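Long-range contacts in flagellar biosynthesis protein FlhF (Bacillus subtilis, PDB 2PX0), which binds GTP as a signal-recognition-particle-type GTPase, forms a homodimer and is needed to build the bacterial flagellum: residues T52-T58 against S254-N260; D97-E101 against V241-I245; S105-F111 against S213-V219; A162-V166 against L179-Y183. All blocks are in the same frame, centred on the assembly; numbering follows the deposited sequence.

Four contacts are nested along the chain. Contact 1 closes the longest loop, from the turn at 52-58 in the helical N domain to the start of helix 256-263 in the GTPase domain. Inside it, contact 2 joins 97-101, in the loop between helix 81-90 and strand 107-112, to 241-245, where strand 243-247 begins. Contact 3 lies within that loop and pairs strand 107-112 with strand 214-221 in the middle of the parallel sheet. Contact 4 is innermost, closing a short loop around helix 170-179 at the surface. Contacts 2 and 3 touch, because strands 214-221 and 243-247 are neighbours. Contacts 3 and 4 also touch, through Lys106 and the turn after helix 170-179.

Contact 1 (T52-T58 against S254-N260); sequences TGIKEST and SLGSVFN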
loop_
_atom_site.group_PDB
_atom_site.type_symbol
_atom_site.label_atom_id
_atom_site.label_comp_id
_atom_site.label_asym_id
_atom_site.label_seq_id
_atom_site.Cartn_x
_atom_site.Cartn_y
_atom_site.Cartn_z
ATOM N N THR A 52 -16.710 0.903 11.271
ATOM C CA THR A 52 -15.329 0.438 11.397
ATOM C C THR A 52 -15.097 -0.722 10.440
ATOM O O THR A 52 -16.035 -1.396 10.033
ATOM C CB THR A 52 -15.047 -0.051 12.808
ATOM O OG1 THR A 52 -15.884 -1.177 13.089
ATOM C CG2 THR A 52 -15.350 1.045 13.810
ATOM N N GLY A 53 -13.848 -0.967 10.081
ATOM C CA GLY A 53 -13.578 -2.056 9.161
ATOM C C GLY A 53 -13.731 -3.429 9.781
ATOM O O GLY A 53 -13.584 -4.438 9.089
ATOM N N ILE A 54 -14.021 -3.465 11.081
ATOM C CA ILE A 54 -14.196 -4.711 11.833
ATOM C C ILE A 54 -14.900 -5.781 10.994
ATOM O O ILE A 54 -15.861 -5.484 10.289
ATOM C CB ILE A 54 -15.021 -4.432 13.110
ATOM C CG1 ILE A 54 -14.288 -3.416 13.978
ATOM C CG2 ILE A 54 -15.217 -5.679 13.908
ATOM C CD1 ILE A 54 -12.897 -3.846 14.351
ATOM N N LYS A 55 -14.416 -7.018 11.047
ATOM C CA LYS A 55 -15.056 -8.081 10.284
ATOM C C LYS A 55 -16.305 -8.616 10.986
ATOM O O LYS A 55 -16.357 -8.727 12.209
ATOM C CB LYS A 55 -14.074 -9.229 9.984
ATOM C CG LYS A 55 -13.541 -10.006 11.169
ATOM C CD LYS A 55 -12.540 -11.050 10.679
ATOM C CE LYS A 55 -11.828 -11.755 11.841
ATOM N NZ LYS A 55 -10.747 -12.712 11.415
ATOM N N GLU A 56 -17.307 -8.925 10.170
ATOM C CA GLU A 56 -18.597 -9.431 10.600
ATOM C C GLU A 56 -18.590 -10.228 11.893
ATOM O O GLU A 56 -19.205 -9.826 12.892
ATOM C CB GLU A 56 -19.198 -10.272 9.473
ATOM C CG GLU A 56 -20.475 -9.696 8.890
ATOM C CD GLU A 56 -20.408 -8.185 8.674
ATOM O OE1 GLU A 56 -19.489 -7.696 7.966
ATOM O OE2 GLU A 56 -21.288 -7.481 9.218
ATOM N N SER A 57 -17.902 -11.363 11.874
ATOM C CA SER A 57 -17.842 -12.217 13.051
ATOM C C SER A 57 -17.575 -11.458 14.343
ATOM O O SER A 57 -18.142 -11.790 15.382
ATOM C CB SER A 57 -16.783 -13.301 12.858
ATOM O OG SER A 57 -15.699 -12.833 12.072
ATOM N N THR A 58 -16.724 -10.437 14.273
ATOM C CA THR A 58 -16.375 -9.637 15.441
ATOM C C THR A 58 -17.531 -8.764 15.899
ATOM O O THR A 58 -17.798 -8.663 17.094
ATOM C CB THR A 58 -15.172 -8.746 15.159
ATOM O OG1 THR A 58 -14.116 -9.541 14.617
ATOM C CG2 THR A 58 -14.671 -8.102 16.443
ATOM N N SER A 254 -10.604 3.767 7.423
ATOM C CA SER A 254 -11.020 3.070 8.625
ATOM C C SER A 254 -9.802 2.324 9.163
ATOM O O SER A 254 -8.794 2.192 8.480
ATOM C CB SER A 254 -12.149 2.094 8.292
ATOM O OG SER A 254 -12.279 1.090 9.285
ATOM N N LEU A 255 -9.880 1.845 10.394
ATOM C CA LEU A 255 -8.769 1.139 10.981
ATOM C C LEU A 255 -9.189 -0.272 11.357
ATOM O O LEU A 255 -8.451 -1.010 12.021
ATOM C CB LEU A 255 -8.269 1.913 12.194
ATOM C CG LEU A 255 -7.312 3.062 11.864
ATOM C CD1 LEU A 255 -7.126 3.955 13.063
ATOM C CD2 LEU A 255 -5.972 2.489 11.447
ATOM N N GLY A 256 -10.380 -0.653 10.910
ATOM C CA GLY A 256 -10.871 -1.986 11.207
ATOM C C GLY A 256 -9.852 -3.069 10.873
ATOM O O GLY A 256 -9.524 -3.904 11.722
ATOM N N SER A 257 -9.341 -3.052 9.643
ATOM C CA SER A 257 -8.370 -4.044 9.216
ATOM C C SER A 257 -7.185 -4.157 10.182
ATOM O O SER A 257 -6.713 -5.265 10.490
ATOM C CB SER A 257 -7.876 -3.713 7.807
ATOM O OG SER A 257 -7.466 -2.366 7.697
ATOM N N VAL A 258 -6.702 -3.017 10.669
ATOM C CA VAL A 258 -5.569 -3.034 11.585
ATOM C C VAL A 258 -6.000 -3.699 12.900
ATOM O O VAL A 258 -5.209 -4.367 13.565
ATOM C CB VAL A 258 -5.029 -1.595 11.827
ATOM C CG1 VAL A 258 -3.718 -1.642 12.586
ATOM C CG2 VAL A 258 -4.827 -0.901 10.497
ATOM N N PHE A 259 -7.262 -3.519 13.273
ATOM C CA PHE A 259 -7.779 -4.154 14.480
ATOM C C PHE A 259 -7.823 -5.659 14.213
ATOM O O PHE A 259 -7.213 -6.460 14.934
ATOM C CB PHE A 259 -9.182 -3.632 14.784
ATOM C CG PHE A 259 -9.812 -4.256 15.989
ATOM C CD1 PHE A 259 -10.495 -5.454 15.883
ATOM C CD2 PHE A 259 -9.727 -3.642 17.230
ATOM C CE1 PHE A 259 -11.094 -6.038 16.997
ATOM C CE2 PHE A 259 -10.321 -4.217 18.346
ATOM C CZ PHE A 259 -11.007 -5.419 18.231
ATOM N N ASN A 260 -8.544 -6.030 13.159
ATOM C CA ASN A 260 -8.649 -7.425 12.755
ATOM C C ASN A 260 -7.310 -8.167 12.908
ATOM O O ASN A 260 -7.259 -9.277 13.439
ATOM C CB ASN A 260 -9.093 -7.515 11.294
ATOM C CG ASN A 260 -10.487 -6.971 11.062
ATOM O OD1 ASN A 260 -11.453 -7.369 11.727
ATOM N ND2 ASN A 260 -10.605 -6.064 10.099
#
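This is part of the interface between the N domain and the GTPase domain of an SRP-type GTPase. The turn between helices 41-51 and 56-71 meets the first turn of helix 256-263. The backbones come very close at two glycines, with Gly53 CA 3.4 Å from Gly256 CA. A beta carbon on either glycine would clash with the other segment. Ser254 forms an ST turn, its OG accepting from Gly256 N at 3.0 Å. Ser254 OG also accepts a weak hydrogen bond from Gly53 N at 2.7 Å. One helical turn further on, Asn260 OD1 accepts from Lys55 N at 3.1 Å. Between these polar points, Ile54 starts away from the helix, but its CD1 bends back to 3.3 Å from Phe259 CD1. Thr58 CG2 lies 4.2 Å from Phe259 CE1. Met92, Leu93 and Leu294 also touch the Phe259 side chain. The Lys55 ammonium group reaches past the interface to a salt bridge with Glu264. Ser257 faces away and bonds Lys225 of the second subunit, so the dimer partner also reaches this helix. Asn260 thus meets one backbone amide of the N-domain turn well and Ser254 another only weakly, so polar and apolar contacts both join the domains.

Contact 2 (D97-E101 against V241-I245); sequences DKWQE and VNQYI
Segment 97-101 ends a 3-10 turn at Lys98, then loops past the start of strand 243-247. Asn242 is near-helical (phi -78°, psi -54°) before the extended residues 243-245. The nearest CA pair is Glu101 and Gln243, 7.1 Å apart, so side chains bridge the gap. Asp97 OD2 pairs with Lys98 NZ at 2.6 Å. Lys98 O accepts from Gln243 NE2 at 3.0 Å. Trp99 has its CA-to-CB bond directed away; its side chain packs on Leu262 and Val269. Gln100 is left-handed (phi 42°, psi 43°), its side-chain amide bonding Thr284. Glu101 N gives a weak hydrogen bond to Gln243 OE1 at 3.4 Å. Glu101 (chi1 and chi2 t) extends toward the strand, with OE1 3.2 Å from Asn242 CB. Gln243 (chi1 m, chi2 m) sets its NE2 3.3 Å from Glu101 CB. This joins the loop between helix 81-90 and strand 107-112 to the GTPase sheet. The Gln243 carboxamide thus donates to a loop carbonyl and weakly accepts from a loop amide; Gly268 and Val269 also bond the loop backbone.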
loop_
_atom_site.group_PDB
_atom_site.type_symbol
_atom_site.label_atom_id
_atom_site.label_comp_id
_atom_site.label_asym_id
_atom_site.label_seq_id
_atom_site.Cartn_x
_atom_site.Cartn_y
_atom_site.Cartn_z
ATOM N N ASP A 97 0.467 -4.139 28.078
ATOM C CA ASP A 97 1.886 -4.449 28.232
ATOM C C ASP A 97 2.531 -4.885 26.926
ATOM O O ASP A 97 3.725 -4.688 26.737
ATOM C CB ASP A 97 2.106 -5.529 29.292
ATOM C CG ASP A 97 1.642 -6.887 28.828
ATOM O OD1 ASP A 97 0.415 -7.064 28.671
ATOM O OD2 ASP A 97 2.505 -7.771 28.606
ATOM N N LYS A 98 1.755 -5.468 26.022
ATOM C CA LYS A 98 2.325 -5.903 24.764
ATOM C C LYS A 98 2.403 -4.773 23.733
ATOM O O LYS A 98 2.869 -4.983 22.614
ATOM C CB LYS A 98 1.528 -7.079 24.202
ATOM C CG LYS A 98 2.257 -8.412 24.290
ATOM C CD LYS A 98 2.357 -8.896 25.727
ATOM C CE LYS A 98 0.990 -9.323 26.260
ATOM N NZ LYS A 98 1.026 -9.712 27.701
ATOM N N TRP A 99 1.936 -3.584 24.102
ATOM C CA TRP A 99 1.987 -2.435 23.201
ATOM C C TRP A 99 3.071 -1.450 23.668
ATOM O O TRP A 99 3.675 -1.616 24.736
ATOM C CB TRP A 99 0.657 -1.694 23.191
ATOM C CG TRP A 99 -0.495 -2.385 22.526
ATOM C CD1 TRP A 99 -1.043 -3.602 22.853
ATOM C CD2 TRP A 99 -1.334 -1.836 21.497
ATOM N NE1 TRP A 99 -2.178 -3.837 22.094
ATOM C CE2 TRP A 99 -2.373 -2.773 21.252
ATOM C CE3 TRP A 99 -1.305 -0.646 20.753
ATOM C CZ2 TRP A 99 -3.374 -2.546 20.311
ATOM C CZ3 TRP A 99 -2.299 -0.422 19.819
ATOM C CH2 TRP A 99 -3.319 -1.369 19.601
ATOM N N GLN A 100 3.307 -0.426 22.853
ATOM C CA GLN A 100 4.273 0.630 23.161
ATOM C C GLN A 100 5.627 0.254 23.772
ATOM O O GLN A 100 6.121 0.918 24.690
ATOM C CB GLN A 100 3.600 1.682 24.046
ATOM C CG GLN A 100 2.558 2.478 23.315
ATOM C CD GLN A 100 1.829 3.441 24.219
ATOM O OE1 GLN A 100 1.071 3.022 25.093
ATOM N NE2 GLN A 100 2.052 4.745 24.017
ATOM N N GLU A 101 6.234 -0.802 23.258
ATOM C CA GLU A 101 7.542 -1.205 23.733
ATOM C C GLU A 101 8.494 -0.147 23.183
ATOM O O GLU A 101 8.704 -0.067 21.982
ATOM C CB GLU A 101 7.884 -2.575 23.150
ATOM C CG GLU A 101 9.160 -3.214 23.655
ATOM C CD GLU A 101 9.484 -4.502 22.908
ATOM O OE1 GLU A 101 10.044 -4.423 21.787
ATOM O OE2 GLU A 101 9.163 -5.596 23.433
ATOM N N VAL A 241 9.127 -11.291 16.130
ATOM C CA VAL A 241 8.788 -9.882 15.990
ATOM C C VAL A 241 8.353 -9.310 17.342
ATOM O O VAL A 241 7.491 -9.872 18.010
ATOM C CB VAL A 241 7.651 -9.710 14.970
ATOM C CG1 VAL A 241 7.235 -8.268 14.883
ATOM C CG2 VAL A 241 8.099 -10.206 13.619
ATOM N N ASN A 242 8.954 -8.192 17.736
ATOM C CA ASN A 242 8.638 -7.532 19.005
ATOM C C ASN A 242 7.343 -6.704 18.980
ATOM O O ASN A 242 6.455 -6.887 19.813
ATOM C CB ASN A 242 9.784 -6.599 19.420
ATOM C CG ASN A 242 11.117 -7.304 19.504
ATOM O OD1 ASN A 242 11.606 -7.864 18.515
ATOM N ND2 ASN A 242 11.724 -7.273 20.688
ATOM N N GLN A 243 7.251 -5.783 18.028
ATOM C CA GLN A 243 6.098 -4.900 17.905
ATOM C C GLN A 243 5.622 -4.834 16.469
ATOM O O GLN A 243 6.011 -5.643 15.638
ATOM C CB GLN A 243 6.470 -3.483 18.345
ATOM C CG GLN A 243 6.882 -3.342 19.791
ATOM C CD GLN A 243 5.694 -3.363 20.709
ATOM O OE1 GLN A 243 4.836 -2.471 20.661
ATOM N NE2 GLN A 243 5.626 -4.387 21.557
ATOM N N TYR A 244 4.800 -3.833 16.186
ATOM C CA TYR A 244 4.239 -3.616 14.859
ATOM C C TYR A 244 4.278 -2.128 14.513
ATOM O O TYR A 244 4.078 -1.265 15.377
ATOM C CB TYR A 244 2.770 -4.003 14.839
ATOM C CG TYR A 244 2.403 -5.409 14.475
ATOM C CD1 TYR A 244 2.899 -6.012 13.325
ATOM C CD2 TYR A 244 1.418 -6.079 15.194
ATOM C CE1 TYR A 244 2.405 -7.245 12.893
ATOM C CE2 TYR A 244 0.923 -7.302 14.774
ATOM C CZ TYR A 244 1.414 -7.876 13.624
ATOM O OH TYR A 244 0.893 -9.071 13.216
ATOM N N ILE A 245 4.495 -1.826 13.241
ATOM C CA ILE A 245 4.475 -0.439 12.804
ATOM C C ILE A 245 3.461 -0.297 11.665
ATOM O O ILE A 245 3.590 -0.917 10.596
ATOM C CB ILE A 245 5.860 0.034 12.371
ATOM C CG1 ILE A 245 6.806 -0.053 13.569
ATOM C CG2 ILE A 245 5.793 1.472 11.899
ATOM C CD1 ILE A 245 8.223 0.418 13.297
#

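Contact 3 (S105-F111 against S213-V219); sequences SKYIVLF and SIQSFLV
This is a parallel strand pair at the centre of the P-loop GTPase sheet, in which strand 107-112 leads into the nucleotide-binding loop. The axes of 107-111 and 214-219 approach to 4.6 Å and cross at -21°. Tyr107 lies beside Ile214, Leu110 beside Phe217 and Phe111 beside Leu218.

Gln215 N donates to Tyr107 O (3.0 Å), Phe217 N to Val109 O (2.7 Å) and Val219 N to Phe111 O (2.7 Å). The return bonds are weak, from Tyr107 N to Ser213 O (3.5 Å) and from Phe111 N to Phe217 O (3.4 Å). Strand 107-112 also bonds strand 185-189 through Ile108, while Leu218 bonds Ile245 of strand 243-247. Leu110 O is taken by Thr190 OG1.

Before the strand, Ser105 N donates to Gln215 OE1 at 3.2 Å, and Ser105 OG does so weakly at 3.3 Å. Gln215 (chi1 t, chi2 t) also bonds Pro102 and His104. Ser216 OG bonds Pro240 O.

Ile108, Leu110, Gln215 and Phe217 face one side of the sheet, where Leu110 meets helix 118-132. Tyr107, Val109, Phe111, Ile214, Ser216 and Leu218 face the other. Phe111 (chi1 p) sets its ring with one face on Phe217 O and its CE2 3.4 Å from Ser216 CB.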
loop_
_atom_site.group_PDB
_atom_site.type_symbol
_atom_site.label_atom_id
_atom_site.label_comp_id
_atom_site.label_asym_id
_atom_site.label_seq_id
_atom_site.Cartn_x
_atom_site.Cartn_y
_atom_site.Cartn_z
ATOM N N SER A 105 17.054 -1.842 22.829
ATOM C CA SER A 105 18.157 -2.576 22.220
ATOM C C SER A 105 19.098 -1.707 21.394
ATOM O O SER A 105 18.756 -0.600 20.976
ATOM C CB SER A 105 17.613 -3.706 21.344
ATOM O OG SER A 105 16.817 -4.592 22.109
ATOM N N LYS A 106 20.291 -2.234 21.160
ATOM C CA LYS A 106 21.306 -1.532 20.400
ATOM C C LYS A 106 21.028 -1.639 18.908
ATOM O O LYS A 106 21.452 -0.783 18.126
ATOM C CB LYS A 106 22.679 -2.120 20.730
ATOM C CG LYS A 106 23.839 -1.530 19.942
ATOM C CD LYS A 106 25.177 -1.937 20.545
ATOM C CE LYS A 106 25.337 -1.338 21.952
ATOM N NZ LYS A 106 26.670 -1.619 22.556
ATOM N N TYR A 107 20.306 -2.684 18.515
ATOM C CA TYR A 107 19.996 -2.896 17.109
ATOM C C TYR A 107 18.499 -2.846 16.838
ATOM O O TYR A 107 17.720 -3.590 17.434
ATOM C CB TYR A 107 20.580 -4.232 16.671
ATOM C CG TYR A 107 22.047 -4.337 17.009
ATOM C CD1 TYR A 107 23.015 -3.698 16.229
ATOM C CD2 TYR A 107 22.469 -5.029 18.145
ATOM C CE1 TYR A 107 24.363 -3.744 16.577
ATOM C CE2 TYR A 107 23.812 -5.077 18.501
ATOM C CZ TYR A 107 24.751 -4.433 17.716
ATOM O OH TYR A 107 26.072 -4.465 18.092
ATOM N N ILE A 108 18.108 -1.954 15.931
ATOM C CA ILE A 108 16.708 -1.776 15.565
ATOM C C ILE A 108 16.489 -2.210 14.117
ATOM O O ILE A 108 17.012 -1.593 13.188
ATOM C CB ILE A 108 16.288 -0.300 15.709
ATOM C CG1 ILE A 108 16.564 0.192 17.133
ATOM C CG2 ILE A 108 14.825 -0.137 15.350
ATOM C CD1 ILE A 108 15.833 -0.578 18.223
ATOM N N VAL A 109 15.709 -3.267 13.929
ATOM C CA VAL A 109 15.445 -3.776 12.590
ATOM C C VAL A 109 14.003 -3.574 12.112
ATOM O O VAL A 109 13.043 -3.776 12.869
ATOM C CB VAL A 109 15.815 -5.277 12.505
ATOM C CG1 VAL A 109 15.352 -5.876 11.180
ATOM C CG2 VAL A 109 17.319 -5.436 12.660
ATOM N N LEU A 110 13.861 -3.160 10.855
ATOM C CA LEU A 110 12.548 -2.947 10.269
ATOM C C LEU A 110 12.418 -3.685 8.944
ATOM O O LEU A 110 13.188 -3.442 8.016
ATOM C CB LEU A 110 12.294 -1.467 10.010
ATOM C CG LEU A 110 12.348 -0.393 11.092
ATOM C CD1 LEU A 110 11.316 0.674 10.715
ATOM C CD2 LEU A 110 12.045 -0.963 12.466
ATOM N N PHE A 111 11.454 -4.593 8.865
ATOM C CA PHE A 111 11.220 -5.334 7.640
ATOM C C PHE A 111 9.731 -5.228 7.333
ATOM O O PHE A 111 8.939 -4.866 8.202
ATOM C CB PHE A 111 11.691 -6.798 7.780
ATOM C CG PHE A 111 11.377 -7.425 9.113
ATOM C CD1 PHE A 111 10.088 -7.855 9.421
ATOM C CD2 PHE A 111 12.371 -7.573 10.074
ATOM C CE1 PHE A 111 9.796 -8.419 10.659
ATOM C CE2 PHE A 111 12.078 -8.144 11.330
ATOM C CZ PHE A 111 10.793 -8.562 11.612
ATOM N N SER A 213 20.376 -9.013 21.464
ATOM C CA SER A 213 20.730 -7.653 21.052
ATOM C C SER A 213 19.751 -6.931 20.112
ATOM O O SER A 213 19.681 -5.704 20.121
ATOM C CB SER A 213 22.134 -7.662 20.419
ATOM O OG SER A 213 22.245 -8.634 19.380
ATOM N N ILE A 214 18.996 -7.684 19.318
ATOM C CA ILE A 214 18.058 -7.097 18.362
ATOM C C ILE A 214 16.621 -6.878 18.859
ATOM O O ILE A 214 16.142 -7.579 19.747
ATOM C CB ILE A 214 18.025 -7.941 17.066
ATOM C CG1 ILE A 214 19.346 -7.771 16.318
ATOM C CG2 ILE A 214 16.875 -7.520 16.183
ATOM C CD1 ILE A 214 19.378 -8.469 14.963
ATOM N N GLN A 215 15.949 -5.890 18.267
ATOM C CA GLN A 215 14.563 -5.532 18.592
ATOM C C GLN A 215 13.838 -5.218 17.266
ATOM O O GLN A 215 13.704 -4.051 16.892
ATOM C CB GLN A 215 14.559 -4.297 19.510
ATOM C CG GLN A 215 13.198 -3.898 20.075
ATOM C CD GLN A 215 13.295 -2.700 21.005
ATOM O OE1 GLN A 215 14.122 -2.679 21.919
ATOM N NE2 GLN A 215 12.447 -1.702 20.786
ATOM N N SER A 216 13.371 -6.260 16.574
ATOM C CA SER A 216 12.702 -6.127 15.274
ATOM C C SER A 216 11.288 -5.547 15.263
ATOM O O SER A 216 10.537 -5.680 16.230
ATOM C CB SER A 216 12.688 -7.479 14.566
ATOM O OG SER A 216 12.010 -8.452 15.351
ATOM N N PHE A 217 10.933 -4.932 14.134
ATOM C CA PHE A 217 9.638 -4.274 13.953
ATOM C C PHE A 217 9.017 -4.561 12.590
ATOM O O PHE A 217 9.529 -4.094 11.575
ATOM C CB PHE A 217 9.825 -2.766 14.084
ATOM C CG PHE A 217 10.140 -2.310 15.478
ATOM C CD1 PHE A 217 9.117 -2.104 16.399
ATOM C CD2 PHE A 217 11.461 -2.099 15.869
ATOM C CE1 PHE A 217 9.401 -1.697 17.680
ATOM C CE2 PHE A 217 11.761 -1.693 17.144
ATOM C CZ PHE A 217 10.726 -1.489 18.060
ATOM N N LEU A 218 7.903 -5.294 12.568
ATOM C CA LEU A 218 7.253 -5.631 11.310
ATOM C C LEU A 218 6.451 -4.447 10.773
ATOM O O LEU A 218 5.470 -4.020 11.377
ATOM C CB LEU A 218 6.357 -6.852 11.501
ATOM C CG LEU A 218 5.537 -7.292 10.279
ATOM C CD1 LEU A 218 6.439 -7.688 9.116
ATOM C CD2 LEU A 218 4.668 -8.458 10.669
ATOM N N VAL A 219 6.857 -3.928 9.620
ATOM C CA VAL A 219 6.196 -2.769 9.037
ATOM C C VAL A 219 5.095 -3.024 8.010
ATOM O O VAL A 219 5.373 -3.443 6.885
ATOM C CB VAL A 219 7.253 -1.824 8.408
ATOM C CG1 VAL A 219 6.581 -0.730 7.584
ATOM C CG2 VAL A 219 8.100 -1.202 9.517
#

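Contact 4 (A162-V166 against L179-Y183); sequences APLEV and LFSEY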
loop_
_atom_site.group_PDB
_atom_site.type_symbol
_atom_site.label_atom_id
_atom_site.label_comp_id
_atom_site.label_asym_id
_atom_site.label_seq_id
_atom_site.Cartn_x
_atom_site.Cartn_y
_atom_site.Cartn_z
ATOM N N ALA A 162 25.944 10.651 10.687
ATOM C CA ALA A 162 26.070 9.356 11.347
ATOM C C ALA A 162 26.674 8.331 10.388
ATOM O O ALA A 162 26.655 8.514 9.170
ATOM C CB ALA A 162 24.695 8.883 11.832
ATOM N N PRO A 163 27.225 7.237 10.931
ATOM C CA PRO A 163 27.842 6.172 10.134
ATOM C C PRO A 163 26.853 5.177 9.531
ATOM O O PRO A 163 25.806 4.893 10.106
ATOM C CB PRO A 163 28.785 5.511 11.131
ATOM C CG PRO A 163 28.035 5.631 12.414
ATOM C CD PRO A 163 27.507 7.051 12.366
ATOM N N LEU A 164 27.203 4.642 8.367
ATOM C CA LEU A 164 26.367 3.667 7.681
ATOM C C LEU A 164 27.249 2.608 7.021
ATOM O O LEU A 164 28.314 2.925 6.483
ATOM C CB LEU A 164 25.511 4.368 6.625
ATOM C CG LEU A 164 24.535 3.516 5.809
ATOM C CD1 LEU A 164 23.592 4.440 5.075
ATOM C CD2 LEU A 164 25.276 2.628 4.822
ATOM N N GLU A 165 26.799 1.357 7.065
ATOM C CA GLU A 165 27.536 0.250 6.474
ATOM C C GLU A 165 26.619 -0.645 5.652
ATOM O O GLU A 165 25.679 -1.220 6.188
ATOM C CB GLU A 165 28.184 -0.598 7.566
ATOM C CG GLU A 165 29.225 0.115 8.414
ATOM C CD GLU A 165 30.481 0.489 7.634
ATOM O OE1 GLU A 165 30.897 -0.322 6.765
ATOM O OE2 GLU A 165 31.052 1.581 7.900
ATOM N N VAL A 166 26.889 -0.766 4.357
ATOM C CA VAL A 166 26.086 -1.631 3.500
ATOM C C VAL A 166 26.512 -3.081 3.740
ATOM O O VAL A 166 27.662 -3.342 4.097
ATOM C CB VAL A 166 26.296 -1.291 2.011
ATOM C CG1 VAL A 166 25.639 -2.340 1.133
ATOM C CG2 VAL A 166 25.711 0.076 1.709
ATOM N N LEU A 179 31.015 -3.892 14.549
ATOM C CA LEU A 179 31.797 -2.675 14.419
ATOM C C LEU A 179 31.117 -1.574 15.229
ATOM O O LEU A 179 31.763 -0.853 15.990
ATOM C CB LEU A 179 31.869 -2.279 12.948
ATOM C CG LEU A 179 32.813 -1.150 12.543
ATOM C CD1 LEU A 179 32.906 -1.108 11.020
ATOM C CD2 LEU A 179 32.323 0.173 13.101
ATOM N N PHE A 180 29.803 -1.462 15.061
ATOM C CA PHE A 180 29.015 -0.465 15.769
ATOM C C PHE A 180 28.701 -0.876 17.198
ATOM O O PHE A 180 27.884 -0.242 17.876
ATOM C CB PHE A 180 27.714 -0.206 15.020
ATOM C CG PHE A 180 27.908 0.459 13.696
ATOM C CD1 PHE A 180 28.579 1.674 13.610
ATOM C CD2 PHE A 180 27.418 -0.121 12.537
ATOM C CE1 PHE A 180 28.757 2.298 12.391
ATOM C CE2 PHE A 180 27.591 0.499 11.310
ATOM C CZ PHE A 180 28.261 1.709 11.237
ATOM N N SER A 181 29.355 -1.940 17.647
ATOM C CA SER A 181 29.166 -2.454 18.997
ATOM C C SER A 181 29.298 -1.362 20.063
ATOM O O SER A 181 28.775 -1.492 21.170
ATOM C CB SER A 181 30.190 -3.558 19.276
ATOM O OG SER A 181 31.516 -3.067 19.166
ATOM N N GLU A 182 29.992 -0.283 19.723
ATOM C CA GLU A 182 30.209 0.809 20.662
ATOM C C GLU A 182 29.073 1.830 20.687
ATOM O O GLU A 182 28.954 2.609 21.635
ATOM C CB GLU A 182 31.523 1.520 20.323
ATOM C CG GLU A 182 32.770 0.624 20.341
ATOM C CD GLU A 182 33.197 0.208 21.747
ATOM O OE1 GLU A 182 32.440 -0.534 22.416
ATOM O OE2 GLU A 182 34.293 0.624 22.184
ATOM N N TYR A 183 28.242 1.830 19.650
ATOM C CA TYR A 183 27.134 2.777 19.563
ATOM C C TYR A 183 25.912 2.370 20.382
ATOM O O TYR A 183 25.709 1.192 20.665
ATOM C CB TYR A 183 26.728 2.970 18.099
ATOM C CG TYR A 183 27.763 3.690 17.279
ATOM C CD1 TYR A 183 28.988 3.097 17.001
ATOM C CD2 TYR A 183 27.537 4.988 16.823
ATOM C CE1 TYR A 183 29.967 3.777 16.299
ATOM C CE2 TYR A 183 28.516 5.681 16.116
ATOM C CZ TYR A 183 29.727 5.070 15.863
ATOM O OH TYR A 183 30.718 5.752 15.196
#
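Residues 162-166 run extended, while 179-183 form the turn that ends helix 170-179. Phe180 is the first residue to leave helical geometry, and Tyr183 N bonds Phe180 O at 2.8 Å. The backbones stay apart, the nearest CA atoms being those of Pro163 and Phe180 at 8.8 Å. No hydrogen bond crosses, so side chains make the contact. Phe180 is central, with its ring reaching between Pro163 and Glu165. Its CE1 lies 3.4 Å from Pro163 CG, and its CE2 3.3 Å from Glu165 CG. Pro163 CG also touches Tyr183 CE2 at 3.7 Å, so the proline meets both aromatic rings. Leu179 CD1 lies 4.5 Å from Glu165 CD. Leu164 is directed away and touches Leu153 of helix 149-157 and Phe139. The arrangement is a helix-to-strand turn packed on an extended segment at the edge of the alpha/beta GTPase fold. Beneath it lies strand 137-141, the edge strand within this chain, where Phe139 and Thr141 bond the backbone of 162-166 and Ala138 and Ile140 pack against Phe180.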